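Local coordinates for peptidase M16 domain protein (PDB 4XEA) that is probably a metallopeptidase of the M16 family, binding a metal ion and presumably cleaving peptide bonds, at residues Val20-Arg25 / Phe202-Ile207; Gln30-Phe35 / Ala96-Gly101; Ala36-Ser41 / Thr376-Gly381; Ala80-Ser85 / Thr102-Lys107; Val195-Gly200 / Phe369-Trp374. All blocks are in the same frame, centred on the assembly; numbering follows the deposited sequence.

Contact 1 of 5, residues Val20-Arg25 / Phe202-Ile207; sequences VTLMPR and FDADEI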
# COMPACT_ATOMS: atom_id res chain seq x y z
N VAL A 20 16.49 -10.76 20.78
CA VAL A 20 15.11 -10.38 20.86
C VAL A 20 15.04 -8.89 21.12
O VAL A 20 15.77 -8.37 21.97
CB VAL A 20 14.32 -11.10 21.99
CG1 VAL A 20 12.79 -10.66 21.98
CG2 VAL A 20 14.44 -12.63 21.88
N THR A 21 14.14 -8.20 20.41
CA THR A 21 13.85 -6.78 20.66
C THR A 21 12.35 -6.60 20.76
O THR A 21 11.64 -6.92 19.80
CB THR A 21 14.41 -5.88 19.55
OG1 THR A 21 15.86 -5.84 19.65
CG2 THR A 21 13.85 -4.46 19.68
N LEU A 22 11.87 -6.12 21.91
CA LEU A 22 10.46 -5.86 22.13
C LEU A 22 10.25 -4.35 22.25
O LEU A 22 11.01 -3.65 22.91
CB LEU A 22 9.95 -6.55 23.40
CG LEU A 22 10.16 -8.06 23.57
CD1 LEU A 22 9.67 -8.54 24.98
CD2 LEU A 22 9.49 -8.87 22.45
N MSE A 23 9.22 -3.86 21.56
CA MSE A 23 8.84 -2.45 21.61
C MSE A 23 7.36 -2.31 22.00
O MSE A 23 6.50 -2.06 21.14
CB MSE A 23 9.10 -1.79 20.24
CG MSE A 23 10.58 -1.59 19.93
SE MSE A 23 10.82 -1.02 18.08
CE MSE A 23 10.81 -2.80 17.27
N PRO A 24 7.04 -2.45 23.30
CA PRO A 24 5.64 -2.34 23.72
C PRO A 24 5.08 -0.92 23.54
O PRO A 24 5.73 0.05 23.88
CB PRO A 24 5.69 -2.75 25.20
CG PRO A 24 7.11 -2.52 25.63
CD PRO A 24 7.94 -2.78 24.42
N ARG A 25 3.87 -0.81 22.96
CA ARG A 25 3.20 0.47 22.71
C ARG A 25 1.76 0.24 23.14
O ARG A 25 0.95 -0.22 22.34
CB ARG A 25 3.30 0.86 21.22
CG ARG A 25 4.74 0.80 20.67
CD ARG A 25 4.79 0.96 19.15
NE ARG A 25 4.39 2.31 18.74
CZ ARG A 25 3.91 2.66 17.55
NH1 ARG A 25 3.76 1.78 16.57
NH2 ARG A 25 3.56 3.93 17.35
N PHE A 202 1.27 -5.07 23.41
CA PHE A 202 1.47 -6.30 24.20
C PHE A 202 2.22 -5.99 25.48
O PHE A 202 2.88 -4.95 25.58
CB PHE A 202 2.27 -7.33 23.40
CG PHE A 202 3.70 -6.88 23.10
CD1 PHE A 202 3.98 -6.00 22.06
CD2 PHE A 202 4.76 -7.32 23.89
CE1 PHE A 202 5.28 -5.57 21.81
CE2 PHE A 202 6.07 -6.90 23.64
CZ PHE A 202 6.33 -6.03 22.59
N ASP A 203 2.16 -6.91 26.45
CA ASP A 203 2.86 -6.72 27.72
C ASP A 203 4.23 -7.28 27.56
O ASP A 203 4.39 -8.46 27.29
CB ASP A 203 2.11 -7.44 28.86
CG ASP A 203 2.80 -7.28 30.19
OD1 ASP A 203 3.96 -7.69 30.36
OD2 ASP A 203 2.17 -6.72 31.08
N ALA A 204 5.24 -6.43 27.71
CA ALA A 204 6.62 -6.84 27.43
C ALA A 204 7.15 -7.88 28.44
O ALA A 204 7.90 -8.79 28.08
CB ALA A 204 7.55 -5.62 27.36
N ASP A 205 6.74 -7.77 29.70
CA ASP A 205 7.20 -8.72 30.72
C ASP A 205 6.59 -10.09 30.43
O ASP A 205 7.25 -11.12 30.54
CB ASP A 205 6.78 -8.28 32.14
CG ASP A 205 7.35 -6.92 32.55
OD1 ASP A 205 8.52 -6.61 32.24
OD2 ASP A 205 6.62 -6.17 33.23
N GLU A 206 5.31 -10.10 30.05
CA GLU A 206 4.59 -11.34 29.73
C GLU A 206 5.23 -12.05 28.55
O GLU A 206 5.51 -13.26 28.62
CB GLU A 206 3.12 -11.04 29.40
CG GLU A 206 2.29 -12.27 28.99
CD GLU A 206 1.00 -11.91 28.24
OE1 GLU A 206 0.83 -10.72 27.85
OE2 GLU A 206 0.17 -12.82 28.04
N ILE A 207 5.48 -11.32 27.47
CA ILE A 207 5.97 -11.93 26.26
C ILE A 207 7.45 -12.36 26.40
O ILE A 207 7.84 -13.41 25.86
CB ILE A 207 5.77 -10.99 25.03
CG1 ILE A 207 4.28 -10.75 24.76
CG2 ILE A 207 6.47 -11.56 23.80
CD1 ILE A 207 3.44 -12.02 24.60

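Contact 2 of 5, residues Gln30-Phe35 / Ala96-Gly101; sequences QTYAMF and AYYFSG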
# COMPACT_ATOMS: atom_id res chain seq x y z
N GLN A 30 -2.87 -3.37 17.61
CA GLN A 30 -2.08 -4.33 16.85
C GLN A 30 -0.74 -4.63 17.49
O GLN A 30 -0.07 -3.72 18.00
CB GLN A 30 -1.83 -3.80 15.44
CG GLN A 30 -1.14 -4.80 14.51
CD GLN A 30 -0.40 -4.13 13.37
OE1 GLN A 30 0.53 -3.38 13.59
NE2 GLN A 30 -0.81 -4.40 12.16
N THR A 31 -0.37 -5.90 17.48
CA THR A 31 1.02 -6.34 17.72
C THR A 31 1.52 -6.92 16.39
O THR A 31 0.76 -7.62 15.70
CB THR A 31 1.10 -7.38 18.87
OG1 THR A 31 0.69 -6.76 20.08
CG2 THR A 31 2.57 -7.95 19.08
N TYR A 32 2.75 -6.57 16.01
CA TYR A 32 3.36 -7.04 14.78
C TYR A 32 4.68 -7.67 15.20
O TYR A 32 5.47 -7.08 15.97
CB TYR A 32 3.53 -5.86 13.81
CG TYR A 32 4.04 -6.18 12.39
CD1 TYR A 32 5.39 -6.53 12.16
CD2 TYR A 32 3.21 -6.09 11.28
CE1 TYR A 32 5.86 -6.81 10.86
CE2 TYR A 32 3.69 -6.37 9.97
CZ TYR A 32 5.01 -6.72 9.78
OH TYR A 32 5.50 -7.01 8.52
N ALA A 33 4.90 -8.90 14.76
CA ALA A 33 6.03 -9.70 15.22
C ALA A 33 6.75 -10.30 14.00
O ALA A 33 6.09 -10.80 13.09
CB ALA A 33 5.51 -10.80 16.13
N MSE A 34 8.09 -10.31 14.01
CA MSE A 34 8.83 -10.90 12.90
C MSE A 34 10.02 -11.71 13.44
O MSE A 34 10.76 -11.21 14.31
CB MSE A 34 9.32 -9.80 11.94
CG MSE A 34 10.24 -10.29 10.77
SE MSE A 34 10.69 -8.93 9.43
CE MSE A 34 8.98 -8.74 8.49
N PHE A 35 10.13 -12.95 12.95
CA PHE A 35 11.22 -13.87 13.26
C PHE A 35 11.98 -14.10 11.93
O PHE A 35 11.40 -14.63 10.99
CB PHE A 35 10.60 -15.18 13.79
CG PHE A 35 11.57 -16.16 14.42
CD1 PHE A 35 12.80 -15.77 14.94
CD2 PHE A 35 11.18 -17.48 14.58
CE1 PHE A 35 13.66 -16.71 15.53
CE2 PHE A 35 12.02 -18.42 15.20
CZ PHE A 35 13.26 -18.03 15.66
N ALA A 96 12.08 -13.97 6.20
CA ALA A 96 11.29 -13.44 7.31
C ALA A 96 9.91 -14.11 7.41
O ALA A 96 9.24 -14.34 6.39
CB ALA A 96 11.10 -11.94 7.17
N TYR A 97 9.52 -14.38 8.67
CA TYR A 97 8.22 -14.92 9.08
C TYR A 97 7.57 -13.93 10.06
O TYR A 97 8.21 -13.48 11.03
CB TYR A 97 8.40 -16.31 9.72
CG TYR A 97 9.16 -17.26 8.80
CD1 TYR A 97 8.47 -18.06 7.89
CD2 TYR A 97 10.56 -17.29 8.77
CE1 TYR A 97 9.11 -18.88 7.01
CE2 TYR A 97 11.24 -18.14 7.88
CZ TYR A 97 10.51 -18.92 7.00
OH TYR A 97 11.13 -19.76 6.11
N TYR A 98 6.30 -13.56 9.82
CA TYR A 98 5.73 -12.48 10.62
C TYR A 98 4.23 -12.62 10.77
O TYR A 98 3.58 -13.21 9.91
CB TYR A 98 6.09 -11.14 10.01
CG TYR A 98 5.61 -10.91 8.58
CD1 TYR A 98 4.44 -10.22 8.34
CD2 TYR A 98 6.34 -11.38 7.48
CE1 TYR A 98 3.98 -10.00 7.03
CE2 TYR A 98 5.90 -11.14 6.16
CZ TYR A 98 4.73 -10.45 5.96
OH TYR A 98 4.26 -10.25 4.69
N PHE A 99 3.69 -12.12 11.89
CA PHE A 99 2.28 -12.04 12.08
C PHE A 99 1.90 -10.66 12.54
O PHE A 99 2.72 -9.88 13.03
CB PHE A 99 1.76 -13.13 13.08
CG PHE A 99 2.10 -12.88 14.54
CD1 PHE A 99 1.38 -11.98 15.30
CD2 PHE A 99 3.12 -13.61 15.16
CE1 PHE A 99 1.68 -11.77 16.64
CE2 PHE A 99 3.43 -13.40 16.50
CZ PHE A 99 2.71 -12.48 17.24
N SER A 100 0.63 -10.34 12.38
CA SER A 100 0.04 -9.24 13.09
C SER A 100 -1.31 -9.69 13.68
O SER A 100 -2.02 -10.51 13.10
CB SER A 100 -0.10 -8.06 12.18
OG SER A 100 -1.11 -8.31 11.25
N GLY A 101 -1.64 -9.16 14.85
CA GLY A 101 -2.88 -9.52 15.55
C GLY A 101 -3.23 -8.59 16.68
O GLY A 101 -2.54 -7.60 16.92

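Contact 3 of 5, residues Ala36-Ser41 / Thr376-Gly381; sequences ATRYGS and TYFLRG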
# COMPACT_ATOMS: atom_id res chain seq x y z
N ALA A 36 13.23 -13.65 11.83
CA ALA A 36 13.98 -13.70 10.57
C ALA A 36 15.31 -14.32 10.70
O ALA A 36 15.92 -14.27 11.79
CB ALA A 36 14.12 -12.31 9.97
N THR A 37 15.79 -14.88 9.58
CA THR A 37 17.11 -15.53 9.53
C THR A 37 18.02 -14.80 8.56
O THR A 37 17.59 -14.34 7.50
CB THR A 37 17.01 -17.02 9.14
OG1 THR A 37 18.32 -17.57 8.99
CG2 THR A 37 16.25 -17.16 7.85
N ARG A 38 19.30 -14.68 8.95
CA ARG A 38 20.37 -14.17 8.08
C ARG A 38 20.78 -15.23 7.03
O ARG A 38 21.89 -15.81 7.07
CB ARG A 38 21.57 -13.77 8.92
CG ARG A 38 22.60 -12.95 8.20
CD ARG A 38 23.80 -12.60 9.09
NE ARG A 38 23.53 -11.77 10.28
CZ ARG A 38 23.33 -12.20 11.53
NH1 ARG A 38 23.28 -13.51 11.81
NH2 ARG A 38 23.15 -11.31 12.51
N TYR A 39 19.87 -15.43 6.09
CA TYR A 39 19.98 -16.41 5.02
C TYR A 39 18.99 -16.01 3.95
O TYR A 39 17.78 -15.85 4.22
CB TYR A 39 19.63 -17.79 5.54
CG TYR A 39 19.68 -18.89 4.48
CD1 TYR A 39 20.78 -19.03 3.65
CD2 TYR A 39 18.64 -19.78 4.33
CE1 TYR A 39 20.85 -20.03 2.70
CE2 TYR A 39 18.69 -20.80 3.38
CZ TYR A 39 19.81 -20.93 2.59
OH TYR A 39 19.89 -21.94 1.68
N GLY A 40 19.45 -15.83 2.72
CA GLY A 40 18.53 -15.52 1.62
C GLY A 40 18.97 -16.11 0.32
O GLY A 40 19.84 -16.98 0.30
N SER A 41 18.42 -15.58 -0.77
CA SER A 41 18.63 -16.16 -2.11
C SER A 41 20.08 -16.13 -2.56
O SER A 41 20.48 -17.00 -3.36
CB SER A 41 17.74 -15.49 -3.18
OG SER A 41 18.05 -14.11 -3.38
N THR A 376 16.07 -5.83 9.67
CA THR A 376 16.90 -5.70 8.48
C THR A 376 18.28 -5.13 8.78
O THR A 376 19.27 -5.69 8.34
CB THR A 376 16.15 -4.89 7.36
OG1 THR A 376 15.05 -5.69 6.91
CG2 THR A 376 17.05 -4.70 6.18
N TYR A 377 18.35 -4.03 9.50
CA TYR A 377 19.65 -3.45 9.85
C TYR A 377 20.45 -4.34 10.81
O TYR A 377 21.67 -4.44 10.70
CB TYR A 377 19.48 -2.03 10.41
CG TYR A 377 19.09 -1.00 9.34
CD1 TYR A 377 19.83 -0.92 8.15
CD2 TYR A 377 18.02 -0.11 9.49
CE1 TYR A 377 19.54 -0.03 7.18
CE2 TYR A 377 17.73 0.85 8.48
CZ TYR A 377 18.50 0.85 7.33
OH TYR A 377 18.30 1.71 6.27
N PHE A 378 19.77 -4.96 11.77
CA PHE A 378 20.46 -5.92 12.66
C PHE A 378 21.14 -7.04 11.89
O PHE A 378 22.35 -7.29 12.03
CB PHE A 378 19.51 -6.49 13.73
CG PHE A 378 20.15 -7.57 14.54
CD1 PHE A 378 20.96 -7.25 15.61
CD2 PHE A 378 20.01 -8.89 14.16
CE1 PHE A 378 21.61 -8.27 16.34
CE2 PHE A 378 20.67 -9.91 14.84
CZ PHE A 378 21.47 -9.61 15.91
N LEU A 379 20.40 -7.70 11.01
CA LEU A 379 20.92 -8.84 10.29
C LEU A 379 22.05 -8.47 9.28
O LEU A 379 22.97 -9.26 9.05
CB LEU A 379 19.81 -9.60 9.58
CG LEU A 379 18.78 -10.35 10.47
CD1 LEU A 379 17.72 -11.03 9.59
CD2 LEU A 379 19.48 -11.40 11.38
N ARG A 380 22.01 -7.23 8.78
CA ARG A 380 23.05 -6.70 7.91
C ARG A 380 24.27 -6.14 8.66
O ARG A 380 25.15 -5.51 8.05
CB ARG A 380 22.42 -5.61 7.04
CG ARG A 380 21.66 -6.26 5.86
CD ARG A 380 20.77 -5.25 5.12
NE ARG A 380 19.94 -5.97 4.17
CZ ARG A 380 18.86 -5.51 3.52
NH1 ARG A 380 18.48 -4.24 3.62
NH2 ARG A 380 18.20 -6.34 2.72
N GLY A 381 24.30 -6.33 9.99
CA GLY A 381 25.51 -6.18 10.77
C GLY A 381 25.46 -5.15 11.87
O GLY A 381 26.45 -5.03 12.60
O HOH W 1 24.41 -8.69 12.95

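Contact 4 of 5, residues Ala80-Ser85 / Thr102-Lys107; sequences AAHGAS and TGEIAK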
# COMPACT_ATOMS: atom_id res chain seq x y z
N ALA A 80 -5.09 -17.51 12.99
CA ALA A 80 -6.39 -16.90 12.63
C ALA A 80 -7.49 -17.16 13.66
O ALA A 80 -8.27 -16.26 13.99
CB ALA A 80 -6.82 -17.39 11.24
N ALA A 81 -7.56 -18.40 14.16
CA ALA A 81 -8.53 -18.77 15.19
C ALA A 81 -8.37 -17.93 16.47
O ALA A 81 -9.31 -17.84 17.26
CB ALA A 81 -8.43 -20.26 15.52
N HIS A 82 -7.20 -17.31 16.67
CA HIS A 82 -6.96 -16.46 17.85
C HIS A 82 -6.61 -14.98 17.53
O HIS A 82 -6.01 -14.30 18.35
CB HIS A 82 -5.89 -17.11 18.74
CG HIS A 82 -6.26 -18.48 19.21
ND1 HIS A 82 -7.06 -18.69 20.31
CD2 HIS A 82 -5.97 -19.71 18.71
CE1 HIS A 82 -7.24 -19.99 20.48
NE2 HIS A 82 -6.59 -20.63 19.52
N GLY A 83 -7.02 -14.50 16.36
CA GLY A 83 -7.01 -13.06 16.05
C GLY A 83 -5.66 -12.52 15.58
O GLY A 83 -5.21 -11.45 16.02
N ALA A 84 -5.01 -13.26 14.69
CA ALA A 84 -3.78 -12.81 14.03
C ALA A 84 -3.71 -13.48 12.69
O ALA A 84 -4.45 -14.43 12.43
CB ALA A 84 -2.53 -13.17 14.87
N SER A 85 -2.82 -12.99 11.84
CA SER A 85 -2.51 -13.67 10.58
C SER A 85 -1.02 -13.60 10.28
O SER A 85 -0.34 -12.64 10.67
CB SER A 85 -3.32 -13.09 9.42
OG SER A 85 -2.74 -11.89 8.98
N THR A 102 -4.31 -8.92 17.39
CA THR A 102 -4.92 -8.01 18.36
C THR A 102 -5.12 -8.58 19.78
O THR A 102 -5.68 -7.90 20.65
CB THR A 102 -6.28 -7.55 17.83
OG1 THR A 102 -7.10 -8.68 17.57
CG2 THR A 102 -6.09 -6.80 16.53
N GLY A 103 -4.69 -9.80 20.01
CA GLY A 103 -4.95 -10.47 21.29
C GLY A 103 -4.29 -11.84 21.27
O GLY A 103 -3.85 -12.30 20.21
N GLU A 104 -4.19 -12.46 22.45
CA GLU A 104 -3.61 -13.79 22.57
C GLU A 104 -2.20 -13.81 21.96
O GLU A 104 -1.79 -14.75 21.28
CB GLU A 104 -4.51 -14.83 21.90
CG GLU A 104 -5.89 -15.04 22.58
CD GLU A 104 -5.85 -16.15 23.60
OE1 GLU A 104 -6.90 -16.77 23.84
OE2 GLU A 104 -4.75 -16.42 24.16
N ILE A 105 -1.48 -12.72 22.23
CA ILE A 105 -0.15 -12.51 21.70
C ILE A 105 0.78 -13.61 22.21
O ILE A 105 1.59 -14.11 21.44
CB ILE A 105 0.36 -11.08 22.04
CG1 ILE A 105 -0.61 -10.03 21.49
CG2 ILE A 105 1.73 -10.84 21.47
CD1 ILE A 105 -0.94 -10.19 20.01
N ALA A 106 0.62 -14.04 23.47
CA ALA A 106 1.42 -15.16 24.03
C ALA A 106 1.33 -16.39 23.14
O ALA A 106 2.36 -16.99 22.80
CB ALA A 106 0.98 -15.51 25.49
N LYS A 107 0.12 -16.73 22.72
CA LYS A 107 -0.10 -17.89 21.85
C LYS A 107 0.57 -17.72 20.50
O LYS A 107 1.21 -18.66 20.01
CB LYS A 107 -1.60 -18.17 21.67
CG LYS A 107 -1.91 -19.44 20.88
CD LYS A 107 -3.26 -20.02 21.26
CE LYS A 107 -3.14 -20.91 22.51
NZ LYS A 107 -4.43 -21.38 23.01

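Contact 5 of 5, residues Val195-Gly200 / Phe369-Trp374; sequences VLVIAG and FLVRNW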
# COMPACT_ATOMS: atom_id res chain seq x y z
N VAL A 195 16.80 -13.47 14.52
CA VAL A 195 16.39 -12.32 15.30
C VAL A 195 14.86 -12.34 15.38
O VAL A 195 14.19 -12.76 14.44
CB VAL A 195 16.92 -10.99 14.71
CG1 VAL A 195 16.25 -10.64 13.33
CG2 VAL A 195 16.80 -9.85 15.73
N LEU A 196 14.35 -11.94 16.56
CA LEU A 196 12.92 -11.83 16.84
C LEU A 196 12.63 -10.41 17.32
O LEU A 196 13.21 -9.95 18.31
CB LEU A 196 12.50 -12.83 17.93
CG LEU A 196 11.03 -12.86 18.35
CD1 LEU A 196 10.12 -13.23 17.14
CD2 LEU A 196 10.83 -13.83 19.52
N VAL A 197 11.72 -9.73 16.61
CA VAL A 197 11.41 -8.31 16.88
C VAL A 197 9.89 -8.16 16.90
O VAL A 197 9.20 -8.68 16.04
CB VAL A 197 12.07 -7.37 15.86
CG1 VAL A 197 11.82 -5.93 16.20
CG2 VAL A 197 13.63 -7.63 15.81
N ILE A 198 9.39 -7.49 17.94
CA ILE A 198 7.94 -7.37 18.16
C ILE A 198 7.64 -5.94 18.58
O ILE A 198 8.30 -5.40 19.47
CB ILE A 198 7.47 -8.30 19.27
CG1 ILE A 198 8.01 -9.70 19.06
CG2 ILE A 198 5.89 -8.36 19.34
CD1 ILE A 198 7.59 -10.68 20.14
N ALA A 199 6.64 -5.33 17.93
CA ALA A 199 6.17 -4.00 18.31
C ALA A 199 4.65 -3.95 18.36
O ALA A 199 3.95 -4.60 17.57
CB ALA A 199 6.70 -2.92 17.37
N GLY A 200 4.15 -3.20 19.34
CA GLY A 200 2.72 -2.92 19.43
C GLY A 200 2.12 -3.13 20.81
O GLY A 200 2.82 -3.03 21.84
N PHE A 369 6.90 -0.95 10.08
CA PHE A 369 8.20 -0.31 9.79
C PHE A 369 9.24 -0.51 10.92
O PHE A 369 10.40 -0.96 10.69
CB PHE A 369 7.99 1.18 9.48
CG PHE A 369 9.28 1.94 9.23
CD1 PHE A 369 9.71 2.18 7.91
CD2 PHE A 369 10.02 2.47 10.27
CE1 PHE A 369 10.89 2.90 7.65
CE2 PHE A 369 11.23 3.18 10.02
CZ PHE A 369 11.63 3.40 8.69
N LEU A 370 8.86 -0.21 12.16
CA LEU A 370 9.77 -0.39 13.28
C LEU A 370 10.37 -1.79 13.30
O LEU A 370 11.58 -1.98 13.51
CB LEU A 370 9.04 -0.14 14.61
CG LEU A 370 8.67 1.29 14.90
CD1 LEU A 370 7.58 1.38 15.99
CD2 LEU A 370 9.90 2.07 15.27
N VAL A 371 9.53 -2.78 13.07
CA VAL A 371 9.95 -4.18 13.20
C VAL A 371 10.84 -4.57 12.02
O VAL A 371 11.95 -5.04 12.22
CB VAL A 371 8.70 -5.12 13.32
CG1 VAL A 371 9.14 -6.56 13.12
CG2 VAL A 371 8.00 -4.92 14.70
N ARG A 372 10.33 -4.37 10.80
CA ARG A 372 11.02 -4.73 9.56
C ARG A 372 12.41 -4.12 9.51
O ARG A 372 13.39 -4.79 9.20
CB ARG A 372 10.23 -4.24 8.33
CG ARG A 372 9.64 -5.33 7.42
CD ARG A 372 8.94 -4.76 6.16
NE ARG A 372 9.48 -3.46 5.74
CZ ARG A 372 8.80 -2.32 5.80
NH1 ARG A 372 7.55 -2.30 6.26
NH2 ARG A 372 9.37 -1.19 5.41
N ASN A 373 12.49 -2.84 9.83
CA ASN A 373 13.79 -2.15 9.83
C ASN A 373 14.76 -2.53 10.94
O ASN A 373 15.97 -2.67 10.69
CB ASN A 373 13.57 -0.67 9.72
CG ASN A 373 13.13 -0.30 8.33
OD1 ASN A 373 13.95 -0.20 7.46
ND2 ASN A 373 11.84 -0.27 8.08
N TRP A 374 14.25 -2.80 12.13
CA TRP A 374 15.11 -3.28 13.22
C TRP A 374 15.74 -4.60 12.77
O TRP A 374 16.98 -4.78 12.83
CB TRP A 374 14.34 -3.48 14.55
CG TRP A 374 15.23 -3.25 15.71
CD1 TRP A 374 15.28 -2.12 16.45
CD2 TRP A 374 16.21 -4.14 16.27
NE1 TRP A 374 16.21 -2.23 17.43
CE2 TRP A 374 16.85 -3.45 17.30
CE3 TRP A 374 16.65 -5.44 15.95
CZ2 TRP A 374 17.87 -4.02 18.09
CZ3 TRP A 374 17.70 -6.02 16.72
CH2 TRP A 374 18.31 -5.30 17.75

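Contact 1 of 5, residues Val20-Arg25 / Phe202-Ile207
Strand residues 20-24, with Arg25 beyond them, run past the turn and first helical residues of 202-207, with Pro24 and Phe202 closest at 5.8 Å between their CA atoms. This is helix-on-sheet packing in an alpha+beta domain: strand 194-200 leads through the turn into helix 204-216, whose N-terminal end covers the neighbouring, parallel strand 19-24. Phe202 carries much of the contact. Its CG occupies the crowded position between backbone N and carbonyl carbon (chi1 65°), and the ring thereby reaches the strand obliquely. Leu22 CB meets the ring edge in plane, 3.7 Å from Phe202 CZ, and Met23 N approaches the same rim, whereas Pro24 CB lies over one face, offset toward the rim. Leu22, with CG beside its own backbone N, sends CD1 to within 3.6 Å of Ala204 O and directs CD2 toward Ile207 CG2. Leu22 also packs on Ile198 and Trp12, so the small apolar cluster spans three strands of the sheet. The selenomethionine Met23 points to the other side, toward Leu370 of helix 367-379. Asp203 caps the helix from its N-cap position: OD1 accepts Glu206 N at 2.8 Å, the donor lying above the carboxylate plane. At the proline, the puckered pyrrolidine ring finishes the packing, with Pro24 CG resting 3.6 Å from Ala204 CB.

Contact 2 of 5, residues Gln30-Phe35 / Ala96-Gly101
Strands 31-35 and 96-101 pair antiparallel through six backbone bonds, two at each of the hydrogen-bonded pairs Thr31-Gly101, Ala33-Phe99 and Phe35-Tyr97. The shortest include Phe35 N to Tyr97 O at 2.8 Å, nearly along the C=O axis. In the non-hydrogen-bonded pair formed with Tyr98, the selenomethionine Met34 can be followed outward. Its CB stands 4.0 Å from Tyr98 CB; CG, anti to the backbone N, first meets Tyr97 O at 3.8 Å and then passes Ala96 CB; SE settles 3.8 Å from that same Ala96 CB. A bend at chi3 (-72°) then turns CE back to Tyr98 CD2, 3.9 Å away. Tyr32 and Met34 both reach the Tyr98 ring from the same side, Met34 CE near CD2 and Tyr32 OH 3.4 Å from Tyr98 CD1. The two tyrosine rings are nearly parallel, 17° between planes, but slid so far apart that they barely overlap. On the opposite face, Phe99 takes the crowded position between backbone N and carbonyl carbon, which lays its ring across Ala33. Ala33 CB makes a CH-pi contact with the Phe99 ring, 3.6 Å from its centroid. Val371 of helix 367-379 meets Tyr32 and Met34. The pair belongs to the mixed six-stranded sheet of an alpha+beta M16-type domain, with helix 105-116 on one face and helix 367-379 on the other.

Contact 3 of 5, residues Ala36-Ser41 / Thr376-Gly381
Arg38 NE is the best-held polar atom across this contact, gripped by one bond: it donates to Leu379 O at 2.9 Å, in the guanidinium plane and onto a lone pair of the carbonyl. A second link runs through water, which accepts from Arg38 NH2 and donates to Phe378 O at 2.7 Å. Phe378 O also receives Gly381 N, within the Schellman motif that ends the helix at Gly381. The positive guanidinium therefore sits at a helix C terminus, where the carbonyl dipoles would probably favour it. Arg38 extends with CG anti to the backbone N, then bends at chi3 (-63°); Leu379 CD2 covers one guanidinium face, 3.8 Å from NH2. The other branch, Leu379 CD1, lies 3.8 Å from Ala36 CB. A leucine in place of Arg38 removes the NE bond and the NH2 water link, and would probably loosen the tie between strand and helix end. Arg38 centres an inverse gamma turn as the chain leaves strand 31-37. Its O accepts from Arg228 and Asn193. Helix 367-379 ends over this strand and its neighbour 194-200, where Phe378 and Leu379 both reach Val195.

Contact 4 of 5, residues Ala80-Ser85 / Thr102-Lys107
A single backbone hydrogen bond joins the two segments: Thr102 N donates to Gly83 O at 3.0 Å, nearly along the C=O axis, though the N-H...O angle is only 150°. Gly83, with positive phi, is the C-prime residue of a Schellman motif, in which Gly83 N bonds to Ala80 O. Nearby, the carbonyls His82 O and Gly103 O face each other as two acceptors 3.5 Å apart, a pairing with no attraction of its own; His82 O finds its donor in His108 NE2. The main apolar interaction is a CH-pi contact. Lys107 CD lies over the centre of the His82 ring, 3.8 Å from the centroid and 11° off the normal. The lysine chain is near extended as far as CD, which sets that atom over the ring; a bend at chi3 (-84°) then turns CE and NZ, leaving NZ 4.0 Å from His82 CE1. Glu104 supplies the lesser packing, its CB 3.9 Å from His82 O. Charge enters more loosely: Glu104 OE1 stands 4.0 Å from His82 ND1, not in contact, and would tend to favour a protonated imidazole, while the lysine ammonium would oppose it. Thr102 also packs on Met362 of the second subunit. In this M16-type domain, a Schellman motif thus closes helix 75-80 before edge strand 84-90, next to Glu104, the N-cap of helix 105-116.

Contact 5 of 5, residues Val195-Gly200 / Phe369-Trp374
Helix 369-374 runs against strand 195-200 at 163° between N-to-C directions, nearly antiparallel, with the axes 7.7 Å apart. Phe369 starts the segment facing elsewhere, but its carbonyl matters: Phe369 O accepts both Asn373 N and Asn373 ND2, the latter at 3.1 Å from above the carbonyl plane. Leu370 turns toward the strand and packs on Phe7, Arg25 and Leu364. Val371 is the first to interlock. Its CG1, anti to the backbone N, comes 3.6 Å from Val197 O, while CG2 reaches 3.6 Å from Ala199 CB and also meets Ala199 N. An alanine here lacks both branches that pack on Val197 and Ala199, and would probably weaken the seat of the helix on the sheet. Arg372 points away from the strand, and Asn373 holds its amide against its own helix, ND2 over one face of the Phe369 ring. Trp374 completes the contact. Its CB meets Val197 CG1 at 3.9 Å, and CE3 comes 3.7 Å from Val197 CG2, the two side chains crossing at about a right angle. Farther out, Trp374 CZ3 approaches Val195 CG2 at 4.1 Å. Phe385 meets the indole edge-to-face and Thr21 touches it from strand 19-24, while Val371 also reaches Tyr32 and Met34, so helix 367-379 runs along strand 194-200 and touches its neighbours 19-24 and 31-37 on either side.

In the fold
From the N terminus, strand 19-24 opens contact 1, whose loop closes only at the start of helix 204-216. Strand 31-37 then opens two loops: contact 2 closes early, at strand 95-101, within the span of contact 1, whereas contact 3 runs on to the end of helix 367-379 and crosses both. Contact 4 opens before contact 2 has closed, so these two cross, yet it lies wholly inside the spans of contacts 1 and 3. Contact 5 starts after contacts 2 and 4 are complete, crosses contact 1 and falls within contact 3. Together they bind one mixed sheet to helices 105-116 and 204-216 on one face and 367-379 on the other.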